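Local coordinates for DUF2235 domain-containing protein (Pseudomonas aeruginosa, PDB 4O5P) that probably hydrolyses membrane phospholipids as an effector delivered by the type VI secretion system, using a catalytic domain of the alpha/beta-hydrolase clan, at residues R685-H688 / S693-R696; V332-C337 / L407-A412; A454-A459 / D656-D661; V472-T477 / H627-A632. All coordinates share one frame; numbering follows the deposited sequence.

Contact 1 (R685-H688 / S693-R696)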
loop_
_atom_site.group_PDB
_atom_site.type_symbol
_atom_site.label_atom_id
_atom_site.label_comp_id
_atom_site.label_asym_id
_atom_site.label_seq_id
_atom_site.Cartn_x
_atom_site.Cartn_y
_atom_site.Cartn_z
ATOM N N ARG A 685 13.707 -3.232 -7.753
ATOM C CA ARG A 685 12.720 -2.578 -6.907
ATOM C C ARG A 685 13.352 -2.312 -5.544
ATOM O O ARG A 685 14.138 -3.129 -5.049
ATOM C CB ARG A 685 11.505 -3.490 -6.753
ATOM C CG ARG A 685 10.413 -2.960 -5.839
ATOM C CD ARG A 685 9.309 -3.997 -5.656
ATOM N NE ARG A 685 8.116 -3.373 -5.098
ATOM C CZ ARG A 685 7.050 -4.033 -4.661
ATOM N NH1 ARG A 685 7.012 -5.366 -4.710
ATOM N NH2 ARG A 685 6.033 -3.350 -4.162
ATOM N N LEU A 686 13.040 -1.175 -4.935
ATOM C CA LEU A 686 13.569 -0.919 -3.594
ATOM C C LEU A 686 12.764 -1.726 -2.586
ATOM O O LEU A 686 11.527 -1.773 -2.669
ATOM C CB LEU A 686 13.520 0.573 -3.248
ATOM C CG LEU A 686 13.757 0.966 -1.782
ATOM C CD1 LEU A 686 15.171 0.558 -1.312
ATOM C CD2 LEU A 686 13.567 2.461 -1.643
ATOM N N VAL A 687 13.472 -2.368 -1.648
ATOM C CA VAL A 687 12.845 -3.182 -0.615
ATOM C C VAL A 687 13.406 -2.797 0.746
ATOM O O VAL A 687 14.628 -2.727 0.925
ATOM C CB VAL A 687 13.095 -4.698 -0.830
ATOM C CG1 VAL A 687 12.342 -5.519 0.236
ATOM C CG2 VAL A 687 12.661 -5.129 -2.201
ATOM N N HIS A 688 12.517 -2.520 1.690
ATOM C CA HIS A 688 12.914 -2.284 3.074
ATOM C C HIS A 688 12.712 -3.538 3.907
ATOM O O HIS A 688 11.704 -4.227 3.756
ATOM C CB HIS A 688 12.083 -1.153 3.692
ATOM C CG HIS A 688 12.314 0.180 3.052
ATOM N ND1 HIS A 688 11.676 0.572 1.895
ATOM C CD2 HIS A 688 13.124 1.207 3.400
ATOM C CE1 HIS A 688 12.083 1.783 1.559
ATOM N NE2 HIS A 688 12.963 2.190 2.454
ATOM N N SER A 693 17.696 -1.847 3.957
ATOM C CA SER A 693 17.180 -1.840 2.597
ATOM C C SER A 693 18.081 -2.691 1.697
ATOM O O SER A 693 19.233 -2.985 2.056
ATOM C CB SER A 693 17.077 -0.393 2.064
ATOM O OG SER A 693 18.299 0.302 2.262
ATOM N N ASN A 694 17.571 -3.091 0.531
ATOM C CA ASN A 694 18.373 -3.902 -0.391
ATOM C C ASN A 694 19.363 -3.106 -1.225
ATOM O O ASN A 694 20.266 -3.676 -1.832
ATOM C CB ASN A 694 17.486 -4.762 -1.311
ATOM C CG ASN A 694 16.596 -3.925 -2.239
ATOM O OD1 ASN A 694 16.303 -2.751 -1.971
ATOM N ND2 ASN A 694 16.150 -4.538 -3.333
ATOM N N LYS A 695 19.177 -1.795 -1.289
ATOM C CA LYS A 695 20.125 -0.957 -2.003
ATOM C C LYS A 695 20.511 0.231 -1.134
ATOM O O LYS A 695 19.816 0.567 -0.158
ATOM C CB LYS A 695 19.542 -0.491 -3.335
ATOM C CG LYS A 695 18.341 0.422 -3.186
ATOM C CD LYS A 695 17.809 0.863 -4.552
ATOM C CE LYS A 695 17.243 -0.307 -5.350
ATOM N NZ LYS A 695 16.920 0.121 -6.743
ATOM N N ARG A 696 21.627 0.855 -1.483
ATOM C CA ARG A 696 22.125 1.997 -0.746
ATOM C C ARG A 696 21.267 3.213 -1.038
ATOM O O ARG A 696 20.851 3.441 -2.185
ATOM C CB ARG A 696 23.592 2.272 -1.109
ATOM C CG ARG A 696 24.536 1.110 -0.772
ATOM C CD ARG A 696 25.986 1.572 -0.739
ATOM N NE ARG A 696 26.499 1.795 -2.083
ATOM C CZ ARG A 696 27.585 2.501 -2.373
ATOM N NH1 ARG A 696 28.292 3.087 -1.411
ATOM N NH2 ARG A 696 27.952 2.630 -3.635
#
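The first torsion of Asn-694 (chi1 63°) sets CG between its own backbone N and carbonyl carbon, which turns the amide back against the backbone of Arg-685 and Val-687. There the amide is gripped at both ends. Its ND2 donates to Arg-685 O at 3.0 Å, with the carbonyl oxygen in the amide plane and the N-H pointing almost straight at it (171°). Its OD1 accepts from Val-687 N at 2.9 Å, although this donor stands well above the carbonyl plane. The backbone adds a third bond, from Asn-694 N to Val-687 O (3.0 Å), and the same oxygen takes a CA-H...O contact from Ser-693. Beside the amide, Val-687 CG2 lies 3.7 Å from Asn-694 ND2. Leu-686 CD1 packs obliquely on the aliphatic part of Lys-695, 3.7 Å from CG, while Lys-695 NZ reaches Tyr-684 O and Glu-622. Ser-693 OG donates to Lys-695 O, bridging residues 693-695.

His-688 and Ser-693 form an antiparallel non-hydrogen-bonded pair in a short beta hairpin. Beyond that pair, the Asn-694 side chain takes over the part of a strand, offering both a donor and an acceptor to the neighbouring backbone. In this buried place the amide's two bonds fix its rotation and satisfy backbone groups of Arg-685 and Val-687 where regular strand pairing has ended.

Contact 2 (V332-C337 / L407-A412)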
loop_
_atom_site.group_PDB
_atom_site.type_symbol
_atom_site.label_atom_id
_atom_site.label_comp_id
_atom_site.label_asym_id
_atom_site.label_seq_id
_atom_site.Cartn_x
_atom_site.Cartn_y
_atom_site.Cartn_z
ATOM N N VAL A 332 0.599 -13.506 7.267
ATOM C CA VAL A 332 0.971 -13.992 5.944
ATOM C C VAL A 332 1.154 -12.792 5.002
ATOM O O VAL A 332 0.243 -11.989 4.858
ATOM C CB VAL A 332 -0.115 -14.904 5.365
ATOM C CG1 VAL A 332 0.186 -15.205 3.896
ATOM C CG2 VAL A 332 -0.260 -16.213 6.202
ATOM N N HIS A 333 2.322 -12.670 4.368
ATOM C CA HIS A 333 2.577 -11.558 3.442
ATOM C C HIS A 333 2.920 -12.088 2.054
ATOM O O HIS A 333 3.942 -12.721 1.865
ATOM C CB HIS A 333 3.759 -10.730 3.946
ATOM C CG HIS A 333 3.954 -9.428 3.226
ATOM N ND1 HIS A 333 5.169 -8.778 3.196
ATOM C CD2 HIS A 333 3.088 -8.632 2.551
ATOM C CE1 HIS A 333 5.045 -7.638 2.536
ATOM N NE2 HIS A 333 3.793 -7.526 2.130
ATOM N N LEU A 334 2.066 -11.800 1.085
ATOM C CA LEU A 334 2.265 -12.210 -0.283
ATOM C C LEU A 334 2.817 -11.000 -1.012
ATOM O O LEU A 334 2.200 -9.930 -0.972
ATOM C CB LEU A 334 0.911 -12.614 -0.878
ATOM C CG LEU A 334 0.152 -13.681 -0.084
ATOM C CD1 LEU A 334 -1.101 -14.100 -0.811
ATOM C CD2 LEU A 334 1.048 -14.906 0.223
ATOM N N VAL A 335 3.967 -11.168 -1.674
ATOM C CA VAL A 335 4.654 -10.053 -2.331
ATOM C C VAL A 335 4.857 -10.258 -3.837
ATOM O O VAL A 335 4.975 -11.387 -4.308
ATOM C CB VAL A 335 6.018 -9.745 -1.646
ATOM C CG1 VAL A 335 5.844 -9.658 -0.110
ATOM C CG2 VAL A 335 7.046 -10.811 -1.973
ATOM N N SER A 336 4.885 -9.152 -4.588
ATOM C CA SER A 336 5.121 -9.160 -6.038
ATOM C C SER A 336 6.613 -9.274 -6.356
ATOM O O SER A 336 7.420 -8.548 -5.776
ATOM C CB SER A 336 4.562 -7.857 -6.629
ATOM O OG SER A 336 5.122 -7.554 -7.900
ATOM N N CYS A 337 6.987 -10.174 -7.269
ATOM C CA CYS A 337 8.377 -10.291 -7.710
ATOM C C CYS A 337 8.745 -9.329 -8.841
ATOM O O CYS A 337 9.922 -9.010 -9.035
ATOM C CB CYS A 337 8.651 -11.715 -8.208
ATOM S SG CYS A 337 8.609 -12.937 -6.922
ATOM N N LEU A 407 -5.368 -14.468 -3.973
ATOM C CA LEU A 407 -6.645 -14.314 -3.254
ATOM C C LEU A 407 -7.033 -15.625 -2.578
ATOM O O LEU A 407 -7.269 -15.677 -1.351
ATOM C CB LEU A 407 -7.752 -13.877 -4.219
ATOM C CG LEU A 407 -9.196 -14.000 -3.740
ATOM C CD1 LEU A 407 -9.470 -13.009 -2.612
ATOM C CD2 LEU A 407 -10.126 -13.752 -4.889
ATOM N N GLN A 408 -7.056 -16.695 -3.359
ATOM C CA GLN A 408 -7.440 -17.975 -2.784
ATOM C C GLN A 408 -6.455 -18.357 -1.688
ATOM O O GLN A 408 -6.847 -18.848 -0.605
ATOM C CB GLN A 408 -7.539 -19.057 -3.864
ATOM C CG GLN A 408 -8.813 -18.958 -4.700
ATOM C CD GLN A 408 -9.192 -20.278 -5.374
ATOM O OE1 GLN A 408 -8.534 -21.303 -5.181
ATOM N NE2 GLN A 408 -10.263 -20.252 -6.174
ATOM N N HIS A 409 -5.183 -18.065 -1.930
ATOM C CA HIS A 409 -4.176 -18.482 -0.976
ATOM C C HIS A 409 -4.486 -17.770 0.338
ATOM O O HIS A 409 -4.507 -18.402 1.413
ATOM C CB HIS A 409 -2.769 -18.169 -1.500
ATOM C CG HIS A 409 -1.661 -18.551 -0.568
ATOM N ND1 HIS A 409 -0.334 -18.324 -0.862
ATOM C CD2 HIS A 409 -1.679 -19.140 0.656
ATOM C CE1 HIS A 409 0.416 -18.748 0.141
ATOM N NE2 HIS A 409 -0.377 -19.239 1.077
HETATM N N MSE A 410 -4.809 -16.477 0.239
HETATM C CA MSE A 410 -4.933 -15.676 1.440
HETATM C C MSE A 410 -6.145 -16.210 2.160
HETATM O O MSE A 410 -6.126 -16.409 3.388
HETATM C CB MSE A 410 -5.096 -14.177 1.110
HETATM C CG MSE A 410 -5.119 -13.313 2.369
HETATM SE SE MSE A 410 -3.382 -13.320 3.267
HETATM C CE MSE A 410 -2.550 -11.952 2.176
ATOM N N TYR A 411 -7.169 -16.534 1.367
ATOM C CA TYR A 411 -8.407 -17.026 1.926
ATOM C C TYR A 411 -8.098 -18.249 2.773
ATOM O O TYR A 411 -8.498 -18.327 3.949
ATOM C CB TYR A 411 -9.384 -17.369 0.800
ATOM C CG TYR A 411 -10.660 -18.004 1.273
ATOM C CD1 TYR A 411 -11.759 -17.234 1.620
ATOM C CD2 TYR A 411 -10.770 -19.386 1.360
ATOM C CE1 TYR A 411 -12.943 -17.838 2.048
ATOM C CE2 TYR A 411 -11.925 -19.987 1.783
ATOM C CZ TYR A 411 -13.007 -19.222 2.128
ATOM O OH TYR A 411 -14.153 -19.865 2.557
ATOM N N ALA A 412 -7.323 -19.173 2.202
ATOM C CA ALA A 412 -7.109 -20.454 2.863
ATOM C C ALA A 412 -6.384 -20.196 4.167
ATOM O O ALA A 412 -6.754 -20.757 5.217
ATOM C CB ALA A 412 -6.317 -21.409 1.972
#
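Strand 332-336 and helix 407-412 run antiparallel, their axes 173° apart in direction and 10.0 Å apart at closest approach: a helix laid on the parallel strands of the central mixed sheet, as in alpha/beta hydrolases. The nearest CA atoms belong to Val-332 and selenomethionine Met-410. Val-332 and Leu-334 both point toward the helix, and Met-410 reaches from the helix toward the strand to meet them. Its CG lies anti to the backbone N (chi1 -176°), and bends at the next two torsions lay the end of the chain along the strand. Its selenium atom SE comes 4.1 Å from Val-332 CG1. The methyl CE goes further, sitting 3.9 Å from Leu-334 CG and as close to Val-332 O. The two branches of Leu-334 divide the helix between them: CD1 stays with the Met-410 methyl, whereas CD2 touches the His-409 ring, 3.8 Å from ND1. That ring is anchored by polar bonds as well, ND1 to Tyr-375 and NE2 to Glu-413.

On one side of strand 331-336 runs strand 270-280, whose Phe-276 and Phe-280 also meet Met-410; on the other runs strand 370-375, whose Tyr-373 packs edge-to-face with His-409. Through Met-410 and His-409, helix 403-416 thus touches all three strands, with Leu-95 of helix 91-97 touching Met-410.

Contact 3 (A454-A459 / D656-D661)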
loop_
_atom_site.group_PDB
_atom_site.type_symbol
_atom_site.label_atom_id
_atom_site.label_comp_id
_atom_site.label_asym_id
_atom_site.label_seq_id
_atom_site.Cartn_x
_atom_site.Cartn_y
_atom_site.Cartn_z
ATOM N N ALA A 454 -4.573 -21.624 -13.421
ATOM C CA ALA A 454 -3.823 -22.478 -12.499
ATOM C C ALA A 454 -2.572 -23.075 -13.150
ATOM O O ALA A 454 -1.505 -23.113 -12.551
ATOM C CB ALA A 454 -4.704 -23.584 -11.942
ATOM N N THR A 455 -2.712 -23.536 -14.382
ATOM C CA THR A 455 -1.624 -24.189 -15.093
ATOM C C THR A 455 -0.455 -23.233 -15.348
ATOM O O THR A 455 0.712 -23.575 -15.122
ATOM C CB THR A 455 -2.131 -24.714 -16.431
ATOM O OG1 THR A 455 -2.979 -25.853 -16.203
ATOM C CG2 THR A 455 -0.976 -25.125 -17.307
ATOM N N ARG A 456 -0.781 -22.036 -15.821
ATOM C CA ARG A 456 0.230 -21.020 -16.100
ATOM C C ARG A 456 0.946 -20.543 -14.834
ATOM O O ARG A 456 2.195 -20.409 -14.777
ATOM C CB ARG A 456 -0.450 -19.848 -16.830
ATOM C CG ARG A 456 -0.939 -20.238 -18.249
ATOM C CD ARG A 456 -1.820 -19.157 -18.863
ATOM N NE ARG A 456 -2.274 -19.498 -20.211
ATOM C CZ ARG A 456 -2.815 -18.629 -21.064
ATOM N NH1 ARG A 456 -2.970 -17.365 -20.715
ATOM N NH2 ARG A 456 -3.212 -19.029 -22.267
ATOM N N PHE A 457 0.148 -20.289 -13.804
ATOM C CA PHE A 457 0.720 -19.945 -12.520
ATOM C C PHE A 457 1.677 -21.045 -12.087
ATOM O O PHE A 457 2.817 -20.788 -11.735
ATOM C CB PHE A 457 -0.373 -19.759 -11.460
ATOM C CG PHE A 457 0.175 -19.593 -10.083
ATOM C CD1 PHE A 457 0.439 -20.704 -9.285
ATOM C CD2 PHE A 457 0.467 -18.330 -9.596
ATOM C CE1 PHE A 457 0.973 -20.550 -8.019
ATOM C CE2 PHE A 457 0.992 -18.165 -8.325
ATOM C CZ PHE A 457 1.245 -19.278 -7.535
ATOM N N ASN A 458 1.218 -22.286 -12.102
ATOM C CA ASN A 458 2.081 -23.382 -11.686
ATOM C C ASN A 458 3.353 -23.532 -12.532
ATOM O O ASN A 458 4.369 -24.002 -12.036
ATOM C CB ASN A 458 1.284 -24.684 -11.607
ATOM C CG ASN A 458 0.264 -24.669 -10.472
ATOM O OD1 ASN A 458 0.472 -24.016 -9.448
ATOM N ND2 ASN A 458 -0.849 -25.387 -10.656
ATOM N N ALA A 459 3.323 -23.118 -13.797
ATOM C CA ALA A 459 4.566 -23.155 -14.580
ATOM C C ALA A 459 5.554 -22.149 -13.994
ATOM O O ALA A 459 6.759 -22.443 -13.794
ATOM C CB ALA A 459 4.295 -22.862 -16.044
ATOM N N ASP A 656 2.419 -12.996 -21.166
ATOM C CA ASP A 656 1.576 -12.409 -22.218
ATOM C C ASP A 656 0.177 -11.988 -21.748
ATOM O O ASP A 656 -0.242 -10.862 -21.992
ATOM C CB ASP A 656 1.402 -13.401 -23.363
ATOM C CG ASP A 656 2.590 -13.456 -24.303
ATOM O OD1 ASP A 656 3.669 -12.889 -24.013
ATOM O OD2 ASP A 656 2.436 -14.110 -25.354
ATOM N N GLU A 657 -0.539 -12.907 -21.088
ATOM C CA GLU A 657 -1.971 -12.754 -20.826
ATOM C C GLU A 657 -2.374 -12.615 -19.345
ATOM O O GLU A 657 -3.550 -12.432 -19.035
ATOM C CB GLU A 657 -2.755 -13.925 -21.452
ATOM C CG GLU A 657 -2.622 -14.031 -22.975
ATOM C CD GLU A 657 -3.516 -15.114 -23.557
ATOM O OE1 GLU A 657 -3.953 -16.012 -22.803
ATOM O OE2 GLU A 657 -3.797 -15.060 -24.772
ATOM N N GLN A 658 -1.415 -12.695 -18.427
ATOM C CA GLN A 658 -1.758 -12.547 -17.000
ATOM C C GLN A 658 -1.012 -11.408 -16.300
ATOM O O GLN A 658 -1.616 -10.644 -15.551
ATOM C CB GLN A 658 -1.553 -13.867 -16.259
ATOM C CG GLN A 658 -2.837 -14.726 -16.180
ATOM C CD GLN A 658 -3.226 -15.392 -17.492
ATOM O OE1 GLN A 658 -2.367 -15.812 -18.269
ATOM N NE2 GLN A 658 -4.533 -15.502 -17.739
ATOM N N VAL A 659 0.281 -11.278 -16.593
ATOM C CA VAL A 659 1.137 -10.313 -15.922
ATOM C C VAL A 659 0.994 -8.919 -16.520
ATOM O O VAL A 659 1.249 -8.705 -17.717
ATOM C CB VAL A 659 2.615 -10.758 -15.944
ATOM C CG1 VAL A 659 3.528 -9.671 -15.346
ATOM C CG2 VAL A 659 2.778 -12.080 -15.181
ATOM N N HIS A 660 0.607 -7.965 -15.681
ATOM C CA HIS A 660 0.447 -6.576 -16.130
ATOM C C HIS A 660 1.771 -5.826 -16.118
ATOM O O HIS A 660 2.799 -6.369 -15.731
ATOM C CB HIS A 660 -0.596 -5.825 -15.298
ATOM C CG HIS A 660 -1.997 -6.308 -15.508
ATOM N ND1 HIS A 660 -2.442 -7.530 -15.040
ATOM C CD2 HIS A 660 -3.052 -5.739 -16.141
ATOM C CE1 HIS A 660 -3.715 -7.684 -15.369
ATOM N NE2 HIS A 660 -4.107 -6.612 -16.042
ATOM N N ASP A 661 1.738 -4.578 -16.566
ATOM C CA ASP A 661 2.948 -3.785 -16.661
ATOM C C ASP A 661 2.613 -2.484 -15.971
ATOM O O ASP A 661 2.036 -1.571 -16.572
ATOM C CB ASP A 661 3.320 -3.551 -18.132
ATOM C CG ASP A 661 4.676 -2.876 -18.302
ATOM O OD1 ASP A 661 5.087 -2.096 -17.415
ATOM O OD2 ASP A 661 5.341 -3.103 -19.336
#
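Two oxygens lie at the edge of the Arg-456 guanidinium, close to its plane: Glu-657 OE1 and Gln-658 OE1. NH1 donates to both: to Glu-657 in a salt bridge between helix 451-463 and the C-terminal end of helix 649-657, and to Gln-658 in a neutral hydrogen bond. The bond to Glu-657 OE1 is the shorter at 2.7 Å; a weak one from Arg-456 NH2 to that oxygen measures 3.2 Å. The carboxylate is turned 47° from the guanidinium. OE1 is met by NH1 on its anti side and alone takes both N-H groups, so the two nitrogens converge on one oxygen. The amide of Gln-658 stands more steeply, its plane 68° from the guanidinium.

Arg-456 gets there with an extended chain from CG to NE, and its side chain also touches Ala-653 and Leu-654. Gln-658 instead folds its chain at chi2 (74°), turning the amide back toward the arginine. Its other end is held too, since NE2 donates to Phe-400 O. The bonds join the last helical turn and the residue after it, the first to leave helical phi/psi, to a helix nearly two hundred residues earlier. Arg-456 NH1 donates to Gln-658 OE1 at 3.0 Å, in the carbonyl plane and on a lone pair of the amide oxygen.

Contact 4 (V472-T477 / H627-A632)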
loop_
_atom_site.group_PDB
_atom_site.type_symbol
_atom_site.label_atom_id
_atom_site.label_comp_id
_atom_site.label_asym_id
_atom_site.label_seq_id
_atom_site.Cartn_x
_atom_site.Cartn_y
_atom_site.Cartn_z
ATOM N N VAL A 472 15.563 -13.756 -5.210
ATOM C CA VAL A 472 14.348 -14.047 -5.948
ATOM C C VAL A 472 14.013 -12.837 -6.817
ATOM O O VAL A 472 13.596 -12.982 -7.962
ATOM C CB VAL A 472 13.158 -14.444 -5.011
ATOM C CG1 VAL A 472 11.841 -14.382 -5.748
ATOM C CG2 VAL A 472 13.358 -15.855 -4.458
ATOM N N ILE A 473 14.216 -11.643 -6.275
ATOM C CA ILE A 473 13.971 -10.427 -7.042
ATOM C C ILE A 473 14.961 -10.285 -8.203
ATOM O O ILE A 473 14.562 -9.914 -9.316
ATOM C CB ILE A 473 13.968 -9.172 -6.137
ATOM C CG1 ILE A 473 12.737 -9.195 -5.244
ATOM C CG2 ILE A 473 13.998 -7.866 -6.965
ATOM C CD1 ILE A 473 12.614 -7.983 -4.373
ATOM N N ARG A 474 16.237 -10.565 -7.952
ATOM C CA ARG A 474 17.237 -10.512 -9.018
ATOM C C ARG A 474 16.811 -11.423 -10.173
ATOM O O ARG A 474 16.737 -10.994 -11.342
ATOM C CB ARG A 474 18.626 -10.943 -8.495
ATOM C CG ARG A 474 19.657 -11.143 -9.612
ATOM C CD ARG A 474 21.030 -11.661 -9.163
ATOM N NE ARG A 474 21.933 -11.687 -10.327
ATOM C CZ ARG A 474 23.156 -12.219 -10.346
ATOM N NH1 ARG A 474 23.674 -12.803 -9.266
ATOM N NH2 ARG A 474 23.866 -12.175 -11.462
ATOM N N ARG A 475 16.493 -12.671 -9.841
ATOM C CA ARG A 475 16.186 -13.656 -10.876
ATOM C C ARG A 475 14.840 -13.417 -11.587
ATOM O O ARG A 475 14.750 -13.547 -12.806
ATOM C CB ARG A 475 16.296 -15.089 -10.309
ATOM C CG ARG A 475 16.206 -16.183 -11.389
ATOM C CD ARG A 475 16.490 -17.588 -10.834
ATOM N NE ARG A 475 16.494 -18.590 -11.899
ATOM C CZ ARG A 475 15.402 -19.217 -12.338
ATOM N NH1 ARG A 475 14.224 -18.940 -11.801
ATOM N NH2 ARG A 475 15.477 -20.119 -13.315
ATOM N N GLU A 476 13.808 -13.023 -10.839
ATOM C CA GLU A 476 12.502 -12.740 -11.439
ATOM C C GLU A 476 12.528 -11.469 -12.286
ATOM O O GLU A 476 11.826 -11.372 -13.310
ATOM C CB GLU A 476 11.414 -12.672 -10.351
ATOM C CG GLU A 476 11.120 -14.051 -9.773
ATOM C CD GLU A 476 10.623 -15.006 -10.847
ATOM O OE1 GLU A 476 9.864 -14.547 -11.750
ATOM O OE2 GLU A 476 10.970 -16.214 -10.776
ATOM N N THR A 477 13.375 -10.521 -11.888
ATOM C CA THR A 477 13.528 -9.286 -12.667
ATOM C C THR A 477 14.148 -9.699 -13.973
ATOM O O THR A 477 13.724 -9.230 -15.031
ATOM C CB THR A 477 14.418 -8.254 -11.989
ATOM O OG1 THR A 477 13.838 -7.884 -10.727
ATOM C CG2 THR A 477 14.505 -6.975 -12.865
ATOM N N HIS A 627 20.630 -6.328 -17.456
ATOM C CA HIS A 627 20.853 -6.503 -18.884
ATOM C C HIS A 627 21.452 -7.878 -19.177
ATOM O O HIS A 627 20.942 -8.615 -20.023
ATOM C CB HIS A 627 21.757 -5.391 -19.399
ATOM C CG HIS A 627 21.624 -5.131 -20.861
ATOM N ND1 HIS A 627 22.203 -5.940 -21.814
ATOM C CD2 HIS A 627 21.004 -4.132 -21.535
ATOM C CE1 HIS A 627 21.940 -5.452 -23.015
ATOM N NE2 HIS A 627 21.217 -4.356 -22.875
ATOM N N ARG A 628 22.509 -8.234 -18.453
ATOM C CA ARG A 628 23.161 -9.546 -18.623
ATOM C C ARG A 628 22.311 -10.780 -18.274
ATOM O O ARG A 628 22.175 -11.696 -19.113
ATOM C CB ARG A 628 24.480 -9.586 -17.841
ATOM C CG ARG A 628 25.442 -8.487 -18.244
ATOM C CD ARG A 628 26.824 -8.722 -17.654
ATOM N NE ARG A 628 27.416 -7.507 -17.100
ATOM C CZ ARG A 628 27.909 -6.514 -17.834
ATOM N NH1 ARG A 628 27.871 -6.582 -19.159
ATOM N NH2 ARG A 628 28.440 -5.447 -17.249
ATOM N N ASP A 629 21.789 -10.831 -17.041
ATOM C CA ASP A 629 20.877 -11.905 -16.607
ATOM C C ASP A 629 19.696 -12.017 -17.572
ATOM O O ASP A 629 19.349 -13.111 -18.033
ATOM C CB ASP A 629 20.272 -11.659 -15.203
ATOM C CG ASP A 629 21.299 -11.613 -14.062
ATOM O OD1 ASP A 629 22.505 -11.900 -14.251
ATOM O OD2 ASP A 629 20.865 -11.272 -12.934
ATOM N N GLY A 630 19.048 -10.883 -17.832
ATOM C CA GLY A 630 17.955 -10.819 -18.784
ATOM C C GLY A 630 18.252 -11.422 -20.153
ATOM O O GLY A 630 17.491 -12.259 -20.660
ATOM N N SER A 631 19.353 -11.005 -20.764
ATOM C CA SER A 631 19.730 -11.536 -22.073
ATOM C C SER A 631 19.977 -13.062 -22.028
ATOM O O SER A 631 19.469 -13.849 -22.894
ATOM C CB SER A 631 20.975 -10.798 -22.566
ATOM O OG SER A 631 20.712 -9.409 -22.673
ATOM N N ALA A 632 20.729 -13.495 -21.045
ATOM C CA ALA A 632 20.994 -14.917 -20.847
ATOM C C ALA A 632 19.714 -15.731 -20.719
ATOM O O ALA A 632 19.533 -16.669 -21.431
ATOM C CB ALA A 632 21.951 -15.165 -19.680
HETATM O O HOH W 1 18.681 -9.526 -12.608
#
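Arg-474 grips Asp-629 side-on, giving one nitrogen to each carboxylate oxygen: NE to OD2 at 2.8 Å and NH2 to OD1 at 3.1 Å. Both oxygens are approached on the syn side. The guanidinium and carboxylate planes are 31° apart, so the fork is twisted rather than flat, and the N-H directions fall somewhat short of straight. A water sits close by, donating to Asp-629 OD2 (2.8 Å) and to Arg-474 O (2.7 Å). OD2 is therefore held by both the side chain and, through the water, the backbone of the same arginine.

Further back, the torsions set the reach. A chi1 of 170° carries the Arg-474 chain off opposite its own amide nitrogen, and the stretched-out chain crosses the short aspartate arm at about a right angle. Asp-629 points toward helix 469-487 and also touches Ala-478 there, while Arg-474 leans on Gln-625. Within each helix, as a local feature, a hydroxyl bonds back to the carbonyl four residues earlier: Thr-477 OG1 to Ile-473 O, and Ser-631 OG to His-627 O. Both charged residues are partly exposed, so solvent probably softens the electrostatic attraction. This is a bidentate interhelical salt bridge at the protein surface, joining helices 469-487 and 616-637 in the region of the Tle1-like C-terminal family.

Contact 2 lies in the Tle1-like catalytic region, and contacts 1, 3 and 4 in the C-terminal one. Along the chain contact 2 closes first; contact 4 is nested inside the loop closed by contact 3, and contact 1 follows. Helices 451-463 and 469-487, used by contacts 3 and 4, are consecutive. The centres of contacts 2 and 3 lie about 15 Å apart and those of contacts 1 and 4 about 16 Å. Direct packing joins Cys-337 to Val-472 and Glu-476, and Val-687 to Ile-473, so helix 469-487 touches both the loop just after strand 331-336 and the hairpin. Arg-685 also bonds Asp-281, part of a probable Ser-His-Asp triad, which brings the C-terminal region up to the likely active site.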